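Local coordinates for ketol-acid reductoisomerase (NAD(+)) (uncultured archaeon GZfos26G2, PDB 4XDY), which catalyses the magnesium-dependent alkyl migration and NADH-linked reduction of (S)-2-acetolactate to (R)-2,3-dihydroxy-isovalerate in branched-chain amino acid biosynthesis, at residues Ile83-Pro86 with Ala92-Glu95; Leu108-Gly113 with Lys119-Pro124. One frame throughout, in Å; residues are numbered along the deposited sequence.

Contact 1 of 2, residues Ile83-Pro86 with Ala92-Glu95; sequences ILLP and AIYE. With NAI (1,4-dihydronicotinamide adenine dinucleotide), chain E.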
loop_
_atom_site.group_PDB
_atom_site.type_symbol
_atom_site.label_atom_id
_atom_site.label_comp_id
_atom_site.label_asym_id
_atom_site.label_seq_id
_atom_site.Cartn_x
_atom_site.Cartn_y
_atom_site.Cartn_z
ATOM N N ILE A 83 -2.881 25.303 -13.882
ATOM C CA ILE A 83 -2.483 24.449 -15.024
ATOM C C ILE A 83 -2.424 23.010 -14.520
ATOM O O ILE A 83 -1.494 22.655 -13.805
ATOM C CB ILE A 83 -1.215 24.949 -15.676
ATOM C CG1 ILE A 83 -1.485 26.326 -16.336
ATOM C CG2 ILE A 83 -0.778 24.000 -16.805
ATOM C CD1 ILE A 83 -0.281 27.008 -16.869
ATOM N N LEU A 84 -3.448 22.231 -14.882
ATOM C CA LEU A 84 -3.515 20.796 -14.541
ATOM C C LEU A 84 -3.601 19.928 -15.822
ATOM O O LEU A 84 -4.244 18.916 -15.845
ATOM C CB LEU A 84 -4.602 20.512 -13.532
ATOM C CG LEU A 84 -4.450 21.138 -12.148
ATOM C CD1 LEU A 84 -5.635 20.891 -11.237
ATOM C CD2 LEU A 84 -3.150 20.693 -11.486
ATOM N N LEU A 85 -2.840 20.373 -16.818
ATOM C CA LEU A 85 -2.600 19.649 -18.007
ATOM C C LEU A 85 -1.352 18.751 -17.818
ATOM O O LEU A 85 -0.508 19.029 -16.999
ATOM C CB LEU A 85 -2.377 20.629 -19.147
ATOM C CG LEU A 85 -3.585 21.477 -19.542
ATOM C CD1 LEU A 85 -3.156 22.713 -20.309
ATOM C CD2 LEU A 85 -4.563 20.695 -20.361
ATOM N N PRO A 86 -1.168 17.728 -18.678
ATOM C CA PRO A 86 0.091 16.942 -18.602
ATOM C C PRO A 86 1.299 17.820 -18.680
ATOM O O PRO A 86 1.355 18.762 -19.480
ATOM C CB PRO A 86 -0.019 15.976 -19.824
ATOM C CG PRO A 86 -1.492 15.852 -20.090
ATOM C CD PRO A 86 -2.030 17.275 -19.768
ATOM N N ALA A 92 3.661 24.373 -24.689
ATOM C CA ALA A 92 3.045 24.838 -25.955
ATOM C C ALA A 92 1.657 25.443 -25.695
ATOM O O ALA A 92 1.355 26.441 -26.304
ATOM C CB ALA A 92 2.928 23.712 -26.979
ATOM N N ILE A 93 0.829 24.822 -24.828
ATOM C CA ILE A 93 -0.480 25.279 -24.555
ATOM C C ILE A 93 -0.391 26.636 -23.801
ATOM O O ILE A 93 -1.123 27.588 -24.088
ATOM C CB ILE A 93 -1.289 24.232 -23.777
ATOM C CG1 ILE A 93 -1.557 23.035 -24.716
ATOM C CG2 ILE A 93 -2.600 24.827 -23.385
ATOM C CD1 ILE A 93 -2.231 21.896 -24.055
ATOM N N TYR A 94 0.588 26.749 -22.917
ATOM C CA TYR A 94 0.782 27.995 -22.203
ATOM C C TYR A 94 1.078 29.116 -23.227
ATOM O O TYR A 94 0.467 30.187 -23.189
ATOM C CB TYR A 94 1.947 27.870 -21.182
ATOM C CG TYR A 94 2.400 29.186 -20.698
ATOM C CD1 TYR A 94 1.668 29.862 -19.674
ATOM C CD2 TYR A 94 3.489 29.798 -21.244
ATOM C CE1 TYR A 94 2.061 31.130 -19.274
ATOM C CE2 TYR A 94 3.894 31.071 -20.801
ATOM C CZ TYR A 94 3.141 31.722 -19.837
ATOM O OH TYR A 94 3.586 33.006 -19.442
ATOM N N GLU A 95 2.046 28.880 -24.094
ATOM C CA GLU A 95 2.507 29.887 -25.022
ATOM C C GLU A 95 1.376 30.308 -25.932
ATOM O O GLU A 95 1.148 31.524 -26.132
ATOM C CB GLU A 95 3.683 29.405 -25.885
ATOM C CG GLU A 95 4.964 29.328 -25.132
ATOM C CD GLU A 95 5.472 30.718 -24.733
ATOM O OE1 GLU A 95 5.213 31.728 -25.455
ATOM O OE2 GLU A 95 6.131 30.801 -23.674
HETATM P PA NAI E . -3.809 14.431 -17.213
HETATM O O1A NAI E . -2.760 13.591 -17.957
HETATM O O2A NAI E . -4.882 13.769 -16.465
HETATM O O5B NAI E . -4.281 15.548 -18.275
HETATM C C5B NAI E . -5.370 16.454 -17.937
HETATM C C4B NAI E . -6.272 16.632 -19.197
HETATM O O4B NAI E . -5.462 17.324 -20.141
HETATM C C3B NAI E . -6.754 15.359 -19.943
HETATM O O3B NAI E . -7.834 14.801 -19.194
HETATM C C2B NAI E . -7.090 15.904 -21.315
HETATM O O2B NAI E . -8.449 16.346 -21.302
HETATM C C1B NAI E . -6.116 17.105 -21.417
HETATM N N9A NAI E . -5.083 16.857 -22.409
HETATM C C8A NAI E . -4.355 15.665 -22.486
HETATM N N7A NAI E . -3.498 15.748 -23.496
HETATM C C5A NAI E . -3.695 16.958 -24.081
HETATM C C6A NAI E . -3.134 17.647 -25.229
HETATM N N6A NAI E . -2.186 17.088 -25.994
HETATM N N1A NAI E . -3.536 18.913 -25.521
HETATM C C2A NAI E . -4.506 19.507 -24.795
HETATM N N3A NAI E . -5.081 18.967 -23.735
HETATM C C4A NAI E . -4.725 17.688 -23.344
HETATM O O3 NAI E . -2.936 15.421 -16.157
HETATM P PN NAI E . -2.622 14.995 -14.579
HETATM O O1N NAI E . -1.964 13.631 -14.528
HETATM O O2N NAI E . -3.876 15.220 -13.845
HETATM O O5D NAI E . -1.447 16.033 -14.360
HETATM C C5D NAI E . -1.785 17.444 -14.143
HETATM C C4D NAI E . -0.647 18.181 -13.350
HETATM O O4D NAI E . -0.766 17.637 -12.020
HETATM C C3D NAI E . 0.775 17.874 -13.779
HETATM O O3D NAI E . 1.606 19.023 -13.578
HETATM C C2D NAI E . 1.252 16.724 -12.861
HETATM O O2D NAI E . 2.661 16.581 -12.696
HETATM C C1D NAI E . 0.543 17.107 -11.579
HETATM N N1N NAI E . 0.261 16.070 -10.581
HETATM C C2N NAI E . -0.443 14.983 -10.963
HETATM C C3N NAI E . -0.754 14.012 -10.079
HETATM C C7N NAI E . -1.591 12.928 -10.495
HETATM O O7N NAI E . -1.780 12.514 -11.681
HETATM N N7N NAI E . -2.386 12.500 -9.547
HETATM C C4N NAI E . -0.330 14.175 -8.704
HETATM C C5N NAI E . 0.211 15.445 -8.328
HETATM C C6N NAI E . 0.517 16.340 -9.304
#

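Contact 2 of 2, residues Leu108-Gly113 with Lys119-Pro124; sequences LCFSHG and KRIVPP. With NAI (1,4-dihydronicotinamide adenine dinucleotide), chain E.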
loop_
_atom_site.group_PDB
_atom_site.type_symbol
_atom_site.label_atom_id
_atom_site.label_comp_id
_atom_site.label_asym_id
_atom_site.label_seq_id
_atom_site.Cartn_x
_atom_site.Cartn_y
_atom_site.Cartn_z
ATOM N N LEU A 108 -0.710 32.572 -11.784
ATOM C CA LEU A 108 -0.463 31.297 -12.528
ATOM C C LEU A 108 -0.061 30.249 -11.515
ATOM O O LEU A 108 0.945 30.403 -10.797
ATOM C CB LEU A 108 0.656 31.572 -13.496
ATOM C CG LEU A 108 0.915 30.501 -14.603
ATOM C CD1 LEU A 108 -0.251 30.353 -15.576
ATOM C CD2 LEU A 108 2.228 30.773 -15.330
ATOM N N CYS A 109 -0.806 29.147 -11.497
ATOM C CA CYS A 109 -0.639 28.121 -10.490
ATOM C C CYS A 109 -0.402 26.760 -11.196
ATOM O O CYS A 109 -0.818 26.563 -12.351
ATOM C CB CYS A 109 -1.849 28.075 -9.622
ATOM S SG CYS A 109 -1.838 27.094 -8.142
ATOM N N PHE A 110 0.285 25.891 -10.476
ATOM C CA PHE A 110 0.702 24.540 -10.973
ATOM C C PHE A 110 0.486 23.588 -9.807
ATOM O O PHE A 110 0.425 24.022 -8.618
ATOM C CB PHE A 110 2.135 24.485 -11.343
ATOM C CG PHE A 110 2.501 25.360 -12.511
ATOM C CD1 PHE A 110 2.782 26.721 -12.312
ATOM C CD2 PHE A 110 2.504 24.861 -13.778
ATOM C CE1 PHE A 110 3.137 27.526 -13.382
ATOM C CE2 PHE A 110 2.850 25.652 -14.863
ATOM C CZ PHE A 110 3.183 26.976 -14.672
ATOM N N SER A 111 0.465 22.281 -10.095
ATOM C CA SER A 111 0.531 21.296 -9.033
ATOM C C SER A 111 1.772 20.431 -9.086
ATOM O O SER A 111 1.862 19.477 -8.331
ATOM C CB SER A 111 -0.700 20.438 -8.935
ATOM O OG SER A 111 -1.818 21.169 -8.415
ATOM N N HIS A 112 2.752 20.837 -9.878
ATOM C CA HIS A 112 4.072 20.218 -9.906
ATOM C C HIS A 112 4.976 21.312 -10.433
ATOM O O HIS A 112 4.601 21.997 -11.438
ATOM C CB HIS A 112 4.056 19.044 -10.888
ATOM C CG HIS A 112 5.345 18.293 -10.990
ATOM N ND1 HIS A 112 6.246 18.091 -9.930
ATOM C CD2 HIS A 112 5.890 17.671 -12.073
ATOM C CE1 HIS A 112 7.237 17.308 -10.366
ATOM N NE2 HIS A 112 7.031 17.041 -11.658
ATOM N N GLY A 113 6.164 21.405 -9.836
ATOM C CA GLY A 113 7.141 22.450 -10.215
ATOM C C GLY A 113 7.937 22.328 -11.505
ATOM O O GLY A 113 8.690 23.270 -11.853
ATOM N N LYS A 119 12.514 25.715 -16.323
ATOM C CA LYS A 119 12.491 26.853 -17.244
ATOM C C LYS A 119 11.852 26.531 -18.610
ATOM O O LYS A 119 12.190 27.151 -19.621
ATOM C CB LYS A 119 13.895 27.442 -17.424
ATOM C CG LYS A 119 14.406 27.973 -16.075
ATOM C CD LYS A 119 15.541 28.927 -16.294
ATOM C CE LYS A 119 16.763 28.440 -15.583
ATOM N NZ LYS A 119 16.423 28.567 -14.150
ATOM N N ARG A 120 10.897 25.604 -18.659
ATOM C CA ARG A 120 10.161 25.379 -19.819
ATOM C C ARG A 120 9.043 26.368 -20.015
ATOM O O ARG A 120 8.558 26.515 -21.125
ATOM C CB ARG A 120 9.596 23.966 -19.788
ATOM C CG ARG A 120 10.660 22.855 -19.629
ATOM C CD ARG A 120 11.101 22.357 -20.927
ATOM N NE ARG A 120 10.029 21.635 -21.638
ATOM C CZ ARG A 120 9.935 21.639 -22.967
ATOM N NH1 ARG A 120 10.847 22.299 -23.651
ATOM N NH2 ARG A 120 8.962 20.997 -23.613
ATOM N N ILE A 121 8.572 26.963 -18.915
ATOM C CA ILE A 121 7.623 28.090 -18.929
ATOM C C ILE A 121 8.261 29.237 -18.128
ATOM O O ILE A 121 8.706 29.033 -16.976
ATOM C CB ILE A 121 6.328 27.721 -18.305
ATOM C CG1 ILE A 121 5.517 26.795 -19.243
ATOM C CG2 ILE A 121 5.531 29.006 -18.011
ATOM C CD1 ILE A 121 4.340 26.130 -18.619
ATOM N N VAL A 122 8.344 30.416 -18.759
ATOM C CA VAL A 122 8.977 31.569 -18.122
ATOM C C VAL A 122 7.850 32.648 -18.077
ATOM O O VAL A 122 7.556 33.241 -19.063
ATOM C CB VAL A 122 10.266 32.073 -18.824
ATOM C CG1 VAL A 122 10.830 33.321 -18.113
ATOM C CG2 VAL A 122 11.372 31.017 -18.837
ATOM N N PRO A 123 7.147 32.782 -16.944
ATOM C CA PRO A 123 5.925 33.614 -16.827
ATOM C C PRO A 123 6.300 35.113 -16.933
ATOM O O PRO A 123 7.420 35.438 -16.827
ATOM C CB PRO A 123 5.347 33.244 -15.463
ATOM C CG PRO A 123 6.074 31.972 -15.114
ATOM C CD PRO A 123 7.479 32.165 -15.675
ATOM N N PRO A 124 5.371 35.941 -17.342
ATOM C CA PRO A 124 5.688 37.383 -17.204
ATOM C C PRO A 124 5.988 37.797 -15.744
ATOM O O PRO A 124 5.446 37.200 -14.762
ATOM C CB PRO A 124 4.421 38.070 -17.759
ATOM C CG PRO A 124 3.340 37.101 -17.613
ATOM C CD PRO A 124 3.945 35.689 -17.585
HETATM P PA NAI E . -3.809 14.431 -17.213
HETATM O O1A NAI E . -2.760 13.591 -17.957
HETATM O O2A NAI E . -4.882 13.769 -16.465
HETATM O O5B NAI E . -4.281 15.548 -18.275
HETATM C C5B NAI E . -5.370 16.454 -17.937
HETATM C C4B NAI E . -6.272 16.632 -19.197
HETATM O O4B NAI E . -5.462 17.324 -20.141
HETATM C C3B NAI E . -6.754 15.359 -19.943
HETATM O O3B NAI E . -7.834 14.801 -19.194
HETATM C C2B NAI E . -7.090 15.904 -21.315
HETATM O O2B NAI E . -8.449 16.346 -21.302
HETATM C C1B NAI E . -6.116 17.105 -21.417
HETATM N N9A NAI E . -5.083 16.857 -22.409
HETATM C C8A NAI E . -4.355 15.665 -22.486
HETATM N N7A NAI E . -3.498 15.748 -23.496
HETATM C C5A NAI E . -3.695 16.958 -24.081
HETATM C C6A NAI E . -3.134 17.647 -25.229
HETATM N N6A NAI E . -2.186 17.088 -25.994
HETATM N N1A NAI E . -3.536 18.913 -25.521
HETATM C C2A NAI E . -4.506 19.507 -24.795
HETATM N N3A NAI E . -5.081 18.967 -23.735
HETATM C C4A NAI E . -4.725 17.688 -23.344
HETATM O O3 NAI E . -2.936 15.421 -16.157
HETATM P PN NAI E . -2.622 14.995 -14.579
HETATM O O1N NAI E . -1.964 13.631 -14.528
HETATM O O2N NAI E . -3.876 15.220 -13.845
HETATM O O5D NAI E . -1.447 16.033 -14.360
HETATM C C5D NAI E . -1.785 17.444 -14.143
HETATM C C4D NAI E . -0.647 18.181 -13.350
HETATM O O4D NAI E . -0.766 17.637 -12.020
HETATM C C3D NAI E . 0.775 17.874 -13.779
HETATM O O3D NAI E . 1.606 19.023 -13.578
HETATM C C2D NAI E . 1.252 16.724 -12.861
HETATM O O2D NAI E . 2.661 16.581 -12.696
HETATM C C1D NAI E . 0.543 17.107 -11.579
HETATM N N1N NAI E . 0.261 16.070 -10.581
HETATM C C2N NAI E . -0.443 14.983 -10.963
HETATM C C3N NAI E . -0.754 14.012 -10.079
HETATM C C7N NAI E . -1.591 12.928 -10.495
HETATM O O7N NAI E . -1.780 12.514 -11.681
HETATM N N7N NAI E . -2.386 12.500 -9.547
HETATM C C4N NAI E . -0.330 14.175 -8.704
HETATM C C5N NAI E . 0.211 15.445 -8.328
HETATM C C6N NAI E . 0.517 16.340 -9.304
#

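Contact 1 of 2, residues Ile83-Pro86 with Ala92-Glu95
Leu85 and Ile93 meet tip to tip where a strand of the Rossmann fold runs out into a loop and the next helix begins its course. Leu85 CD1 lies 3.8 Å from Ile93 CG2. The CG of Leu85 is anti to its carbonyl carbon (chi1 -66°), and this sends the side chain out to the helix. Its two methyls then divide the work. CD1 packs on Ile93, while CD2 faces the adenosine half of the dinucleotide, 3.5 Å from NAI O4B. On Ile93, CG2 and CD1 both lie against Leu85 CD1, and CD1 goes on to the adenine. The two side chains thus form one apolar patch at the adenine end of the cofactor.

Ile83 adds a looser contact, with CD1 4.5 Å from CD1 of Tyr94, obliquely to the phenol ring. Leu85 O also accepts a hydrogen bond from Gln90 NE2, which ties the loop to the start of helix 90-98. Leu84 turns the other way, onto Gln27 and Gln31 of helix 26-37. Pro86 lies along the cofactor beside the diphosphate, its CD 3.2 Å from NAI O5B. At the adenine, Ile93 CD1 comes within 3.4 Å of NAI C2A.

Contact 2 of 2, residues Leu108-Gly113 with Lys119-Pro124
Phe110 and Ile121 form one of two apolar pairs that join strand 107-110 to the loop before strand 128-134. The strand belongs to the parallel part of the Rossmann sheet. Beyond its end, Ser111 and His112 reach the cofactor.

In the loop, Arg120 does not meet the strand but rests on Asn115 and on Pro91 of helix 90-98. Ile121 makes the first contact. Its CD1 sits at the edge of the Phe110 ring, near the ring plane, 4.1 Å from CE2. The two side chains come from opposite directions. With CG anti to its carbonyl carbon (chi1 -65°), Phe110 sends its ring out to the loop, where CE2 and CZ meet the isoleucine methyl. Val122 points away from the strand. Pro123 turns back and makes the second pair. Its CB and CG both lie 4.0 Å from Leu108 CD2, and the two side chains cross at about a right angle. Pro124 follows, and its carbonyl O accepts a hydrogen bond from Gln159 NE2.

At the far end of the strand, the Ser111 hydroxyl is hydrogen-bonded to Val132 O and Gln31 OE1. Glu191 OE1 holds both His112 ND1 and Gly113 N, which should help fix the predicted active-site histidine. His112 CB comes within 3.4 Å of NAI O2D, on the nicotinamide ribose.

The strand runs between strands 80-83 and 128-134, with backbone hydrogen bonds to both. Phe110 and Pro123 also pack on Ile116 of helix 114-117, and Ile121 reaches Tyr94 of helix 90-98.

Contact 1 closes before contact 2 opens along the chain, and their centres lie about 9 Å apart within the N-terminal Rossmann domain. The first segments lie at the ends of neighbouring parallel strands 80-83 and 107-110 and run on into loops. A probable hydrogen bond joins Ile83 N to Cys109 O (2.9 Å). Helix 90-98, which supplies the second segment of contact 1, lies between these strands in the chain and also packs on contact 2. Its Tyr94 OH is 3.3 Å from Pro124 CD. Contact 1 runs from the adenine past the diphosphate to the nicotinamide ribose, where contact 2 joins it. The loops after both strands, with Ile93 of the helix, thus line the cofactor.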